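Local coordinates for protein putative prolyl-tRNA synthetase (Leishmania major, PDB 5XIL) that probably joins L-proline to tRNA(Pro) at the expense of ATP, releasing AMP and diphosphate, as a class II aminoacyl-tRNA synthetase, at residues A[41-45]-A[288-292]; A[283-287]-A[396-402]; A[443-447]-A[493-498]; A[420-424]-A[450-455]. All coordinates share one frame; numbering follows the deposited sequence. Where two conformers were deposited one is given.

Overall arrangement
The four contacts form two clusters, contacts 1 and 2 near the middle of the chain and contacts 3 and 4 farther out. Contacts 1 and 2, with centres about 13 Å apart, share the loop between helix 267-276 and strand 293-297; it is met by helix 40-60 at residues 288-292 and by helix 387-412 at residues 283-287, and it links the catalytic core to the anticodon-binding domain. Contacts 3 and 4, with centres about 10 Å apart, both use helix 441-455 and lie in the C-terminal zinc-binding domain. Centres of contacts 1 and 3 are about 44 Å apart. Within each cluster the segments alternate along the chain, and the first cluster closes before the second opens.

Contact 1 of 4, residues A[41-45]-A[288-292]; sequences WAYYV and VASTQ
Trp41 and Tyr44 both carry CG anti to the backbone N (chi1 -167° and -173°), which sends their rings from one side of helix 40-60 onto the loop 288-292. The Tyr44 ring takes the backbone of Ser290 over one face: Ser290 CA stands 3.8 Å from the ring centroid, 21° off the normal, a CH-pi contact. At the edge of the same ring, near its plane, Val288 O comes to 3.3 Å from Tyr44 CD2. The six-membered part of the Trp41 indole meets the next residue, with CZ3 3.4 Å from Thr291 N, and Ser290 CB sits between the two aromatic side chains. The loop 288-292 leads from helix 267-276 of the class II catalytic core into strand 293-297, the first strand of the anticodon-binding domain, and helix 40-60 packs on it near this passage. A water bridges the two backbones: it donates to Trp41 O (2.7 Å) and Val288 O, and accepts from Ser290 N at 2.8 Å. Beyond Tyr44, both methyls of Val45 pack on Val288 CG2, 4.0 Å from Val45 CG2, with Met272 of helix 267-276 against both valines. The indole NE1 is bonded to Lys350 O, while Glu58 of the second subunit packs on Tyr44.

Contact 2 of 4, residues A[283-287]-A[396-402]; sequences VMPPR and EDVHAQM
Arg287 and Glu396 meet side-on, NE and NH2 of the arginine each taking one carboxylate oxygen. Arg287 NE reaches Glu396 OE2 at 3.0 Å through the syn lone pair, almost in the guanidinium plane, and the N-H...O angle is 161°. The second bond of this salt bridge, from Arg287 NH2 to Glu396 OE1, is shorter (2.6 Å) but more bent, at 145°. The same guanidinium lies flat on the His399 ring, centres 3.7 Å apart and planes at 8°, so one cationic group is gripped at its edge and covered over one face. Arg287 is extended from CG to NE, which carries its flat end across the histidine, and its NH1 has a further acceptor in Gln188 O. A water between Arg287 N and His399 ND1, at 2.8 Å from each, lies at the ring edge and ties the imidazole to the loop backbone. Deeper in, Pro286 CG packs on Val398 CG1 at 3.9 Å. Met402, bent at chi3, runs its SD alongside Pro286 CD and places CE 3.7 Å from Val283 CG1; His276 of helix 267-276 touches Met402 as well. A linker with two consecutive prolines, leading out of the class II core, is thus packed against helix 387-412, the long helix following the anticodon-binding sheet.

Contact 3 of 4, residues A[443-447]-A[493-498]; sequences CENQV and CICKGC. With ZN (zinc ion), chain B.
Cys443 lies against the disulfide of the loop 493-498, its CB 3.5 Å from Cys495 SG, while its own sulfur turns to the zinc ion. Cys443 SG binds the metal at 2.2 Å and Cys493 SG at 2.4 Å; Cys438 provides a further thiolate. One turn along helix 441-455, Gln446 reaches over the loop with its chain extended beyond CG. Gln446 NE2 donates to Lys496 O at 2.8 Å with an N-H...O angle of 162°; the acceptor lies in the plane of the amide, and the donor meets a lone pair in the carbonyl plane. NE2 also bonds Asp450 OD2, and these two acceptors fix the rotation of the amide. Cys495 to Cys498 form a type II beta turn, closed by a backbone hydrogen bond and by the disulfide. Cys495 SG and Cys498 SG are 2.1 Å apart. Gly497 occupies the turn position whose backbone angles call for glycine. On the inner side Val447 CG2 touches both Ile494 CG2 and Cys495 CB, 3.9 Å from each, with Phe423 packing on Val447 and Ile494. The cysteines of this helix and loop thus serve two chemistries: through thiolates the zinc joins helix to loop, while the oxidised pair closes the turn within the loop.

Contact 4 of 4, residues A[420-424]-A[450-455]; sequences WTEFV and DSAEES
The Trp420 indole receives Glu454 OE2 at its edge, while Phe423 CB and a water lie over one and the same face, both toward its rim, the water 3.4 Å above the plane. Trp420 NE1 donates to Glu454 OE2 at 2.7 Å, almost straight at 168° and within the ring plane; the carboxylate is turned 74° to the indole and is met on its syn side, 27° out of its own plane. Farther along the indole, Trp420 CZ2 touches Asp450 CB at 3.7 Å. Phe423, in turn, has Trp420 CZ3 over one face, and its CE1 approaches Ser451 CB. Glu454, extended beyond CG, carries its carboxylate out to the indole; OE2 holds the N-H and OE1 accepts from the water. That water also donates to Trp420 O and accepts from Val424 N at 2.9 Å, linking the carboxylate to the backbone where helix 423-428 starts. Val424 packs on helix 441-455, with Val424 CG2 3.7 Å from Ser451 CA and Val424 CG1 equally near Ser455 OG. The Ser455 hydroxyl donates to Ser451 O one turn back and also bonds Arg510, while Phe508 meets Phe423 edge-to-face. The arrangement joins the beginning of helix 423-428 to the last turns of helix 441-455, within the C-terminal domain of prolyl-tRNA synthetase that carries the zinc site.

Contact 1 of 4, residues A[41-45]-A[288-292]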
loop_
_atom_site.group_PDB
_atom_site.type_symbol
_atom_site.label_atom_id
_atom_site.label_comp_id
_atom_site.label_asym_id
_atom_site.label_seq_id
_atom_site.Cartn_x
_atom_site.Cartn_y
_atom_site.Cartn_z
ATOM N N TRP A 41 -12.925 6.015 7.902
ATOM C CA TRP A 41 -13.162 7.307 7.323
ATOM C C TRP A 41 -11.899 8.144 7.205
ATOM O O TRP A 41 -11.709 8.940 6.245
ATOM C CB TRP A 41 -14.230 8.034 8.112
ATOM C CG TRP A 41 -14.802 9.253 7.478
ATOM C CD1 TRP A 41 -14.688 10.557 7.927
ATOM C CD2 TRP A 41 -15.611 9.304 6.281
ATOM N NE1 TRP A 41 -15.368 11.391 7.071
ATOM C CE2 TRP A 41 -15.919 10.659 6.053
ATOM C CE3 TRP A 41 -16.099 8.333 5.390
ATOM C CZ2 TRP A 41 -16.713 11.074 4.959
ATOM C CZ3 TRP A 41 -16.906 8.747 4.313
ATOM C CH2 TRP A 41 -17.169 10.107 4.092
ATOM N N ALA A 42 -11.051 8.018 8.219
ATOM C CA ALA A 42 -9.740 8.608 8.177
ATOM C C ALA A 42 -8.673 7.782 7.422
ATOM O O ALA A 42 -7.864 8.313 6.654
ATOM C CB ALA A 42 -9.268 8.902 9.568
ATOM N N TYR A 43 -8.614 6.478 7.689
ATOM C CA TYR A 43 -7.651 5.616 7.013
ATOM C C TYR A 43 -7.685 5.672 5.473
ATOM O O TYR A 43 -6.643 5.615 4.830
ATOM C CB TYR A 43 -7.741 4.144 7.490
ATOM C CG TYR A 43 -6.462 3.406 7.140
ATOM C CD1 TYR A 43 -5.312 3.551 7.941
ATOM C CD2 TYR A 43 -6.325 2.715 5.940
ATOM C CE1 TYR A 43 -4.120 2.920 7.591
ATOM C CE2 TYR A 43 -5.122 2.077 5.597
ATOM C CZ TYR A 43 -4.043 2.197 6.458
ATOM O OH TYR A 43 -2.850 1.649 6.123
ATOM N N TYR A 44 -8.876 5.782 4.895
ATOM C CA TYR A 44 -9.036 5.893 3.436
ATOM C C TYR A 44 -8.172 7.008 2.929
ATOM O O TYR A 44 -7.579 6.919 1.834
ATOM C CB TYR A 44 -10.466 6.166 3.028
ATOM C CG TYR A 44 -10.647 6.112 1.576
ATOM C CD1 TYR A 44 -10.753 4.883 0.939
ATOM C CD2 TYR A 44 -10.741 7.277 0.815
ATOM C CE1 TYR A 44 -10.900 4.819 -0.457
ATOM C CE2 TYR A 44 -10.872 7.249 -0.563
ATOM C CZ TYR A 44 -10.945 6.015 -1.196
ATOM O OH TYR A 44 -11.090 5.953 -2.532
ATOM N N VAL A 45 -8.075 8.079 3.736
ATOM C CA VAL A 45 -7.198 9.197 3.327
ATOM C C VAL A 45 -5.715 8.751 3.144
ATOM O O VAL A 45 -5.112 9.049 2.163
ATOM C CB VAL A 45 -7.316 10.392 4.287
ATOM C CG1 VAL A 45 -6.431 11.483 3.816
ATOM C CG2 VAL A 45 -8.756 10.844 4.394
ATOM N N VAL A 288 -10.231 12.460 -1.425
ATOM C CA VAL A 288 -9.866 11.445 -0.446
ATOM C C VAL A 288 -11.052 11.047 0.403
ATOM O O VAL A 288 -10.920 10.480 1.459
ATOM C CB VAL A 288 -8.670 11.940 0.457
ATOM C CG1 VAL A 288 -7.426 12.148 -0.351
ATOM C CG2 VAL A 288 -9.035 13.210 1.243
ATOM N N ALA A 289 -12.241 11.363 -0.064
ATOM C CA ALA A 289 -13.457 11.022 0.656
ATOM C C ALA A 289 -13.883 9.574 0.319
ATOM O O ALA A 289 -14.116 9.262 -0.852
ATOM C CB ALA A 289 -14.606 11.992 0.352
ATOM N N SER A 290 -13.971 8.752 1.360
ATOM C CA SER A 290 -14.250 7.351 1.173
ATOM C C SER A 290 -15.636 7.212 0.518
ATOM O O SER A 290 -15.844 6.352 -0.354
ATOM C CB SER A 290 -14.276 6.663 2.523
ATOM O OG SER A 290 -14.525 5.326 2.294
ATOM N N THR A 291 -16.573 7.996 1.018
ATOM C CA THR A 291 -17.847 8.265 0.348
ATOM C C THR A 291 -17.837 9.703 -0.133
ATOM O O THR A 291 -17.657 10.600 0.651
ATOM C CB THR A 291 -19.033 7.987 1.250
ATOM O OG1 THR A 291 -19.000 6.606 1.552
ATOM C CG2 THR A 291 -20.391 8.353 0.584
ATOM N N GLN A 292 -18.095 9.901 -1.425
ATOM C CA GLN A 292 -18.085 11.238 -2.024
ATOM C C GLN A 292 -19.518 11.812 -2.078
ATOM O O GLN A 292 -19.731 13.023 -1.961
ATOM C CB GLN A 292 -17.524 11.116 -3.408
ATOM C CG GLN A 292 -16.006 10.890 -3.453
ATOM C CD GLN A 292 -15.496 10.692 -4.856
ATOM O OE1 GLN A 292 -16.069 9.941 -5.645
ATOM N NE2 GLN A 292 -14.449 11.412 -5.210
HETATM O O HOH W 1 -12.488 9.333 3.696
#

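Contact 2 of 4, residues A[283-287]-A[396-402]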
loop_
_atom_site.group_PDB
_atom_site.type_symbol
_atom_site.label_atom_id
_atom_site.label_comp_id
_atom_site.label_asym_id
_atom_site.label_seq_id
_atom_site.Cartn_x
_atom_site.Cartn_y
_atom_site.Cartn_z
ATOM N N VAL A 283 -15.121 18.622 6.783
ATOM C CA VAL A 283 -15.401 18.866 5.405
ATOM C C VAL A 283 -14.315 18.057 4.658
ATOM O O VAL A 283 -13.137 18.452 4.686
ATOM C CB VAL A 283 -15.321 20.364 5.041
ATOM C CG1 VAL A 283 -15.562 20.604 3.563
ATOM C CG2 VAL A 283 -16.318 21.213 5.876
ATOM N N MET A 284 -14.672 16.942 4.033
ATOM C CA MET A 284 -13.686 16.044 3.436
ATOM C C MET A 284 -13.348 16.515 2.022
ATOM O O MET A 284 -14.245 16.624 1.178
ATOM C CB MET A 284 -14.221 14.596 3.487
ATOM C CG MET A 284 -13.278 13.421 3.236
ATOM S SD MET A 284 -11.836 13.421 4.321
ATOM C CE MET A 284 -12.372 12.575 5.787
ATOM N N PRO A 285 -12.060 16.744 1.739
ATOM C CA PRO A 285 -11.702 16.962 0.359
ATOM C C PRO A 285 -12.173 15.751 -0.499
ATOM O O PRO A 285 -11.946 14.582 -0.146
ATOM C CB PRO A 285 -10.152 17.047 0.407
ATOM C CG PRO A 285 -9.878 17.456 1.789
ATOM C CD PRO A 285 -10.845 16.664 2.587
ATOM N N PRO A 286 -12.797 16.021 -1.645
ATOM C CA PRO A 286 -13.459 14.932 -2.378
ATOM C C PRO A 286 -12.562 13.843 -2.929
ATOM O O PRO A 286 -12.988 12.692 -2.998
ATOM C CB PRO A 286 -14.185 15.662 -3.527
ATOM C CG PRO A 286 -13.525 16.948 -3.680
ATOM C CD PRO A 286 -12.973 17.338 -2.292
ATOM N N ARG A 287 -11.310 14.167 -3.253
ATOM C CA ARG A 287 -10.423 13.181 -3.765
ATOM C C ARG A 287 -9.986 12.192 -2.724
ATOM O O ARG A 287 -9.425 11.091 -3.088
ATOM C CB ARG A 287 -9.236 13.789 -4.534
ATOM C CG ARG A 287 -9.690 14.652 -5.731
ATOM C CD ARG A 287 -8.548 15.520 -6.219
ATOM N NE ARG A 287 -8.934 16.375 -7.363
ATOM C CZ ARG A 287 -8.150 17.249 -7.928
ATOM N NH1 ARG A 287 -6.923 17.402 -7.473
ATOM N NH2 ARG A 287 -8.604 17.975 -8.970
ATOM N N GLU A 396 -15.129 17.889 -8.770
ATOM C CA GLU A 396 -13.883 18.553 -9.092
ATOM C C GLU A 396 -13.974 20.008 -8.758
ATOM O O GLU A 396 -12.991 20.613 -8.330
ATOM C CB GLU A 396 -13.480 18.314 -10.570
ATOM C CG GLU A 396 -12.898 16.949 -10.775
ATOM C CD GLU A 396 -11.517 16.804 -10.099
ATOM O OE1 GLU A 396 -10.518 17.313 -10.631
ATOM O OE2 GLU A 396 -11.411 16.191 -9.026
ATOM N N ASP A 397 -15.149 20.628 -8.964
ATOM C CA ASP A 397 -15.335 22.008 -8.546
ATOM C C ASP A 397 -15.237 22.167 -7.031
ATOM O O ASP A 397 -14.651 23.149 -6.541
ATOM C CB ASP A 397 -16.671 22.580 -9.053
ATOM C CG ASP A 397 -16.849 23.986 -8.634
ATOM O OD1 ASP A 397 -16.081 24.873 -9.081
ATOM O OD2 ASP A 397 -17.702 24.185 -7.774
ATOM N N VAL A 398 -15.817 21.238 -6.308
ATOM C CA VAL A 398 -15.665 21.231 -4.876
ATOM C C VAL A 398 -14.161 21.243 -4.465
ATOM O O VAL A 398 -13.792 22.089 -3.606
ATOM C CB VAL A 398 -16.367 20.061 -4.232
ATOM C CG1 VAL A 398 -15.907 19.899 -2.748
ATOM C CG2 VAL A 398 -17.894 20.221 -4.317
ATOM N N HIS A 399 -13.364 20.352 -5.027
ATOM C CA HIS A 399 -11.906 20.399 -4.772
ATOM C C HIS A 399 -11.337 21.801 -5.017
ATOM O O HIS A 399 -10.634 22.389 -4.137
ATOM C CB HIS A 399 -11.124 19.433 -5.636
ATOM C CG HIS A 399 -9.652 19.464 -5.382
ATOM N ND1 HIS A 399 -9.069 18.748 -4.342
ATOM C CD2 HIS A 399 -8.663 20.209 -5.925
ATOM C CE1 HIS A 399 -7.773 19.013 -4.307
ATOM N NE2 HIS A 399 -7.505 19.928 -5.221
ATOM N N ALA A 400 -11.624 22.336 -6.190
ATOM C CA ALA A 400 -11.112 23.623 -6.577
ATOM C C ALA A 400 -11.504 24.721 -5.604
ATOM O O ALA A 400 -10.675 25.588 -5.271
ATOM C CB ALA A 400 -11.505 24.004 -8.029
ATOM N N GLN A 401 -12.741 24.735 -5.196
ATOM C CA GLN A 401 -13.227 25.742 -4.318
ATOM C C GLN A 401 -12.627 25.650 -2.907
ATOM O O GLN A 401 -12.314 26.642 -2.288
ATOM C CB GLN A 401 -14.750 25.711 -4.317
ATOM C CG GLN A 401 -15.332 26.093 -5.679
ATOM C CD GLN A 401 -16.844 26.204 -5.700
ATOM O OE1 GLN A 401 -17.422 26.800 -4.854
ATOM N NE2 GLN A 401 -17.455 25.677 -6.716
ATOM N N MET A 402 -12.493 24.432 -2.421
ATOM C CA MET A 402 -11.938 24.249 -1.088
ATOM C C MET A 402 -10.500 24.729 -1.061
ATOM O O MET A 402 -10.061 25.323 -0.038
ATOM C CB MET A 402 -11.977 22.745 -0.698
ATOM C CG MET A 402 -13.358 22.257 -0.330
ATOM S SD MET A 402 -13.393 20.509 0.092
ATOM C CE MET A 402 -12.439 20.556 1.648
HETATM O O HOH W 2 -9.809 16.526 -2.727
#

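Contact 3 of 4, residues A[443-447]-A[493-498]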
loop_
_atom_site.group_PDB
_atom_site.type_symbol
_atom_site.label_atom_id
_atom_site.label_comp_id
_atom_site.label_asym_id
_atom_site.label_seq_id
_atom_site.Cartn_x
_atom_site.Cartn_y
_atom_site.Cartn_z
ATOM N N CYS A 443 20.170 36.512 15.117
ATOM C CA CYS A 443 18.997 37.358 14.912
ATOM C C CYS A 443 17.722 36.534 14.998
ATOM O O CYS A 443 16.760 36.946 15.647
ATOM C CB CYS A 443 19.068 38.090 13.597
ATOM S SG CYS A 443 20.476 39.303 13.461
ATOM N N GLU A 444 17.742 35.366 14.377
ATOM C CA GLU A 444 16.634 34.379 14.532
ATOM C C GLU A 444 16.386 34.024 15.974
ATOM O O GLU A 444 15.222 33.943 16.442
ATOM C CB GLU A 444 16.968 33.130 13.706
ATOM C CG GLU A 444 16.010 32.001 13.786
ATOM C CD GLU A 444 16.370 30.909 12.766
ATOM O OE1 GLU A 444 17.450 31.009 12.073
ATOM O OE2 GLU A 444 15.551 29.962 12.640
ATOM N N ASN A 445 17.458 33.805 16.711
ATOM C CA ASN A 445 17.337 33.489 18.127
ATOM C C ASN A 445 16.720 34.659 18.949
ATOM O O ASN A 445 15.920 34.458 19.856
ATOM C CB ASN A 445 18.753 33.176 18.652
ATOM C CG ASN A 445 19.163 31.735 18.407
ATOM O OD1 ASN A 445 18.338 30.849 18.336
ATOM N ND2 ASN A 445 20.448 31.492 18.308
ATOM N N GLN A 446 17.176 35.875 18.648
ATOM C CA GLN A 446 16.684 37.053 19.314
ATOM C C GLN A 446 15.166 37.260 19.031
ATOM O O GLN A 446 14.383 37.532 19.931
ATOM C CB GLN A 446 17.435 38.275 18.835
ATOM C CG GLN A 446 17.236 39.440 19.816
ATOM C CD GLN A 446 17.667 40.758 19.267
ATOM O OE1 GLN A 446 18.763 40.882 18.691
ATOM N NE2 GLN A 446 16.823 41.774 19.438
ATOM N N VAL A 447 14.772 37.063 17.777
ATOM C CA VAL A 447 13.326 37.142 17.454
ATOM C C VAL A 447 12.506 36.204 18.342
ATOM O O VAL A 447 11.483 36.610 18.903
ATOM C CB VAL A 447 13.099 36.898 15.973
ATOM C CG1 VAL A 447 11.590 36.703 15.698
ATOM C CG2 VAL A 447 13.680 38.038 15.162
ATOM N N CYS A 493 17.316 44.175 8.945
ATOM C CA CYS A 493 16.889 42.933 9.605
ATOM C C CYS A 493 15.840 43.196 10.715
ATOM O O CYS A 493 15.902 44.179 11.426
ATOM C CB CYS A 493 18.135 42.220 10.093
ATOM S SG CYS A 493 17.870 40.742 11.010
ATOM N N ILE A 494 14.853 42.291 10.868
ATOM C CA ILE A 494 13.674 42.572 11.713
ATOM C C ILE A 494 13.905 42.676 13.198
ATOM O O ILE A 494 13.089 43.320 13.895
ATOM C CB ILE A 494 12.533 41.519 11.440
ATOM C CG1 ILE A 494 11.163 41.928 12.069
ATOM C CG2 ILE A 494 13.011 40.151 11.959
ATOM C CD1 ILE A 494 10.697 43.323 11.661
ATOM N N CYS A 495 14.943 42.028 13.735
ATOM C CA CYS A 495 15.082 41.929 15.160
ATOM C C CYS A 495 15.256 43.303 15.802
ATOM O O CYS A 495 15.719 44.260 15.191
ATOM C CB CYS A 495 16.167 40.956 15.681
ATOM S SG CYS A 495 17.720 41.018 14.829
ATOM N N LYS A 496 14.800 43.343 17.035
ATOM C CA LYS A 496 14.702 44.576 17.806
ATOM C C LYS A 496 16.093 45.126 18.029
ATOM O O LYS A 496 16.943 44.436 18.590
ATOM C CB LYS A 496 14.061 44.288 19.111
ATOM C CG LYS A 496 13.711 45.551 19.870
ATOM C CD LYS A 496 13.123 45.211 21.211
ATOM C CE LYS A 496 14.171 44.779 22.205
ATOM N NZ LYS A 496 13.526 44.147 23.391
ATOM N N GLY A 497 16.294 46.352 17.591
ATOM C CA GLY A 497 17.593 46.989 17.629
ATOM C C GLY A 497 18.503 46.665 16.456
ATOM O O GLY A 497 19.553 47.275 16.344
ATOM N N CYS A 498 18.133 45.719 15.573
ATOM C CA CYS A 498 19.049 45.249 14.520
ATOM C C CYS A 498 19.163 46.278 13.479
ATOM O O CYS A 498 18.297 47.130 13.378
ATOM C CB CYS A 498 18.641 43.869 13.944
ATOM S SG CYS A 498 18.707 42.752 15.331
HETATM ZN ZN ZN B . 20.146 40.418 11.598
#

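Contact 4 of 4, residues A[420-424]-A[450-455]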
loop_
_atom_site.group_PDB
_atom_site.type_symbol
_atom_site.label_atom_id
_atom_site.label_comp_id
_atom_site.label_asym_id
_atom_site.label_seq_id
_atom_site.Cartn_x
_atom_site.Cartn_y
_atom_site.Cartn_z
ATOM N N TRP A 420 9.766 46.053 14.182
ATOM C CA TRP A 420 9.714 45.170 15.285
ATOM C C TRP A 420 8.433 45.358 16.111
ATOM O O TRP A 420 7.904 44.404 16.626
ATOM C CB TRP A 420 10.985 45.206 16.171
ATOM C CG TRP A 420 10.747 44.348 17.335
ATOM C CD1 TRP A 420 10.382 44.725 18.582
ATOM C CD2 TRP A 420 10.646 42.890 17.324
ATOM N NE1 TRP A 420 10.158 43.643 19.344
ATOM C CE2 TRP A 420 10.308 42.500 18.604
ATOM C CE3 TRP A 420 10.896 41.915 16.378
ATOM C CZ2 TRP A 420 10.100 41.160 18.953
ATOM C CZ3 TRP A 420 10.698 40.594 16.726
ATOM C CH2 TRP A 420 10.343 40.231 18.019
ATOM N N THR A 421 7.962 46.598 16.267
ATOM C CA THR A 421 6.896 46.850 17.186
ATOM C C THR A 421 5.586 46.235 16.724
ATOM O O THR A 421 4.691 46.078 17.520
ATOM C CB THR A 421 6.635 48.365 17.438
ATOM O OG1 THR A 421 6.686 49.082 16.190
ATOM C CG2 THR A 421 7.642 48.953 18.345
ATOM N N GLU A 422 5.476 45.926 15.452
ATOM C CA GLU A 422 4.267 45.308 14.925
ATOM C C GLU A 422 4.315 43.779 14.893
ATOM O O GLU A 422 3.303 43.145 14.538
ATOM C CB GLU A 422 3.917 45.910 13.540
ATOM C CG GLU A 422 4.906 45.682 12.419
ATOM C CD GLU A 422 4.548 46.387 11.105
ATOM O OE1 GLU A 422 3.407 46.945 11.015
ATOM O OE2 GLU A 422 5.363 46.375 10.162
ATOM N N PHE A 423 5.457 43.207 15.267
ATOM C CA PHE A 423 5.708 41.745 15.167
ATOM C C PHE A 423 4.838 40.965 16.128
ATOM O O PHE A 423 3.998 40.166 15.699
ATOM C CB PHE A 423 7.179 41.459 15.464
ATOM C CG PHE A 423 7.645 40.046 15.100
ATOM C CD1 PHE A 423 7.466 39.001 15.974
ATOM C CD2 PHE A 423 8.259 39.823 13.869
ATOM C CE1 PHE A 423 7.886 37.710 15.632
ATOM C CE2 PHE A 423 8.685 38.566 13.489
ATOM C CZ PHE A 423 8.516 37.504 14.391
ATOM N N VAL A 424 4.965 41.189 17.421
ATOM C CA VAL A 424 4.118 40.443 18.359
ATOM C C VAL A 424 2.611 40.728 18.273
ATOM O O VAL A 424 1.789 39.837 18.419
ATOM C CB VAL A 424 4.585 40.549 19.820
ATOM C CG1 VAL A 424 3.614 39.873 20.779
ATOM C CG2 VAL A 424 5.945 39.850 19.951
ATOM N N ASP A 450 12.662 37.472 22.168
ATOM C CA ASP A 450 12.002 38.784 22.366
ATOM C C ASP A 450 10.501 38.626 22.170
ATOM O O ASP A 450 9.673 39.216 22.908
ATOM C CB ASP A 450 12.528 39.812 21.342
ATOM C CG ASP A 450 13.953 40.334 21.648
ATOM O OD1 ASP A 450 14.499 39.995 22.704
ATOM O OD2 ASP A 450 14.480 41.103 20.849
ATOM N N SER A 451 10.126 37.841 21.170
ATOM C CA SER A 451 8.685 37.562 20.954
ATOM C C SER A 451 8.077 36.738 22.128
ATOM O O SER A 451 6.954 37.045 22.617
ATOM C CB SER A 451 8.420 36.918 19.595
ATOM O OG SER A 451 8.972 35.608 19.495
ATOM N N ALA A 452 8.771 35.730 22.624
ATOM C CA ALA A 452 8.276 35.010 23.786
ATOM C C ALA A 452 8.150 35.913 25.023
ATOM O O ALA A 452 7.149 35.865 25.738
ATOM C CB ALA A 452 9.071 33.765 24.103
ATOM N N GLU A 453 9.130 36.761 25.223
ATOM C CA GLU A 453 9.144 37.656 26.398
ATOM C C GLU A 453 8.020 38.725 26.282
ATOM O O GLU A 453 7.280 38.940 27.252
ATOM C CB GLU A 453 10.554 38.265 26.525
ATOM C CG GLU A 453 10.791 39.091 27.777
ATOM C CD GLU A 453 10.607 38.291 29.056
ATOM O OE1 GLU A 453 11.200 37.193 29.178
ATOM O OE2 GLU A 453 9.876 38.776 29.959
ATOM N N GLU A 454 7.826 39.341 25.104
ATOM C CA GLU A 454 6.748 40.306 24.934
ATOM C C GLU A 454 5.358 39.698 24.999
ATOM O O GLU A 454 4.414 40.415 25.254
ATOM C CB GLU A 454 6.882 41.121 23.621
ATOM C CG GLU A 454 8.136 41.998 23.552
ATOM C CD GLU A 454 8.281 42.761 22.259
ATOM O OE1 GLU A 454 7.308 42.745 21.480
ATOM O OE2 GLU A 454 9.336 43.393 21.951
ATOM N N SER A 455 5.195 38.411 24.694
ATOM C CA SER A 455 3.841 37.805 24.543
ATOM C C SER A 455 3.227 37.573 25.871
ATOM O O SER A 455 2.009 37.587 26.028
ATOM C CB SER A 455 3.914 36.447 23.857
ATOM O OG SER A 455 4.245 36.689 22.505
HETATM O O HOH W 3 6.694 43.066 18.785
#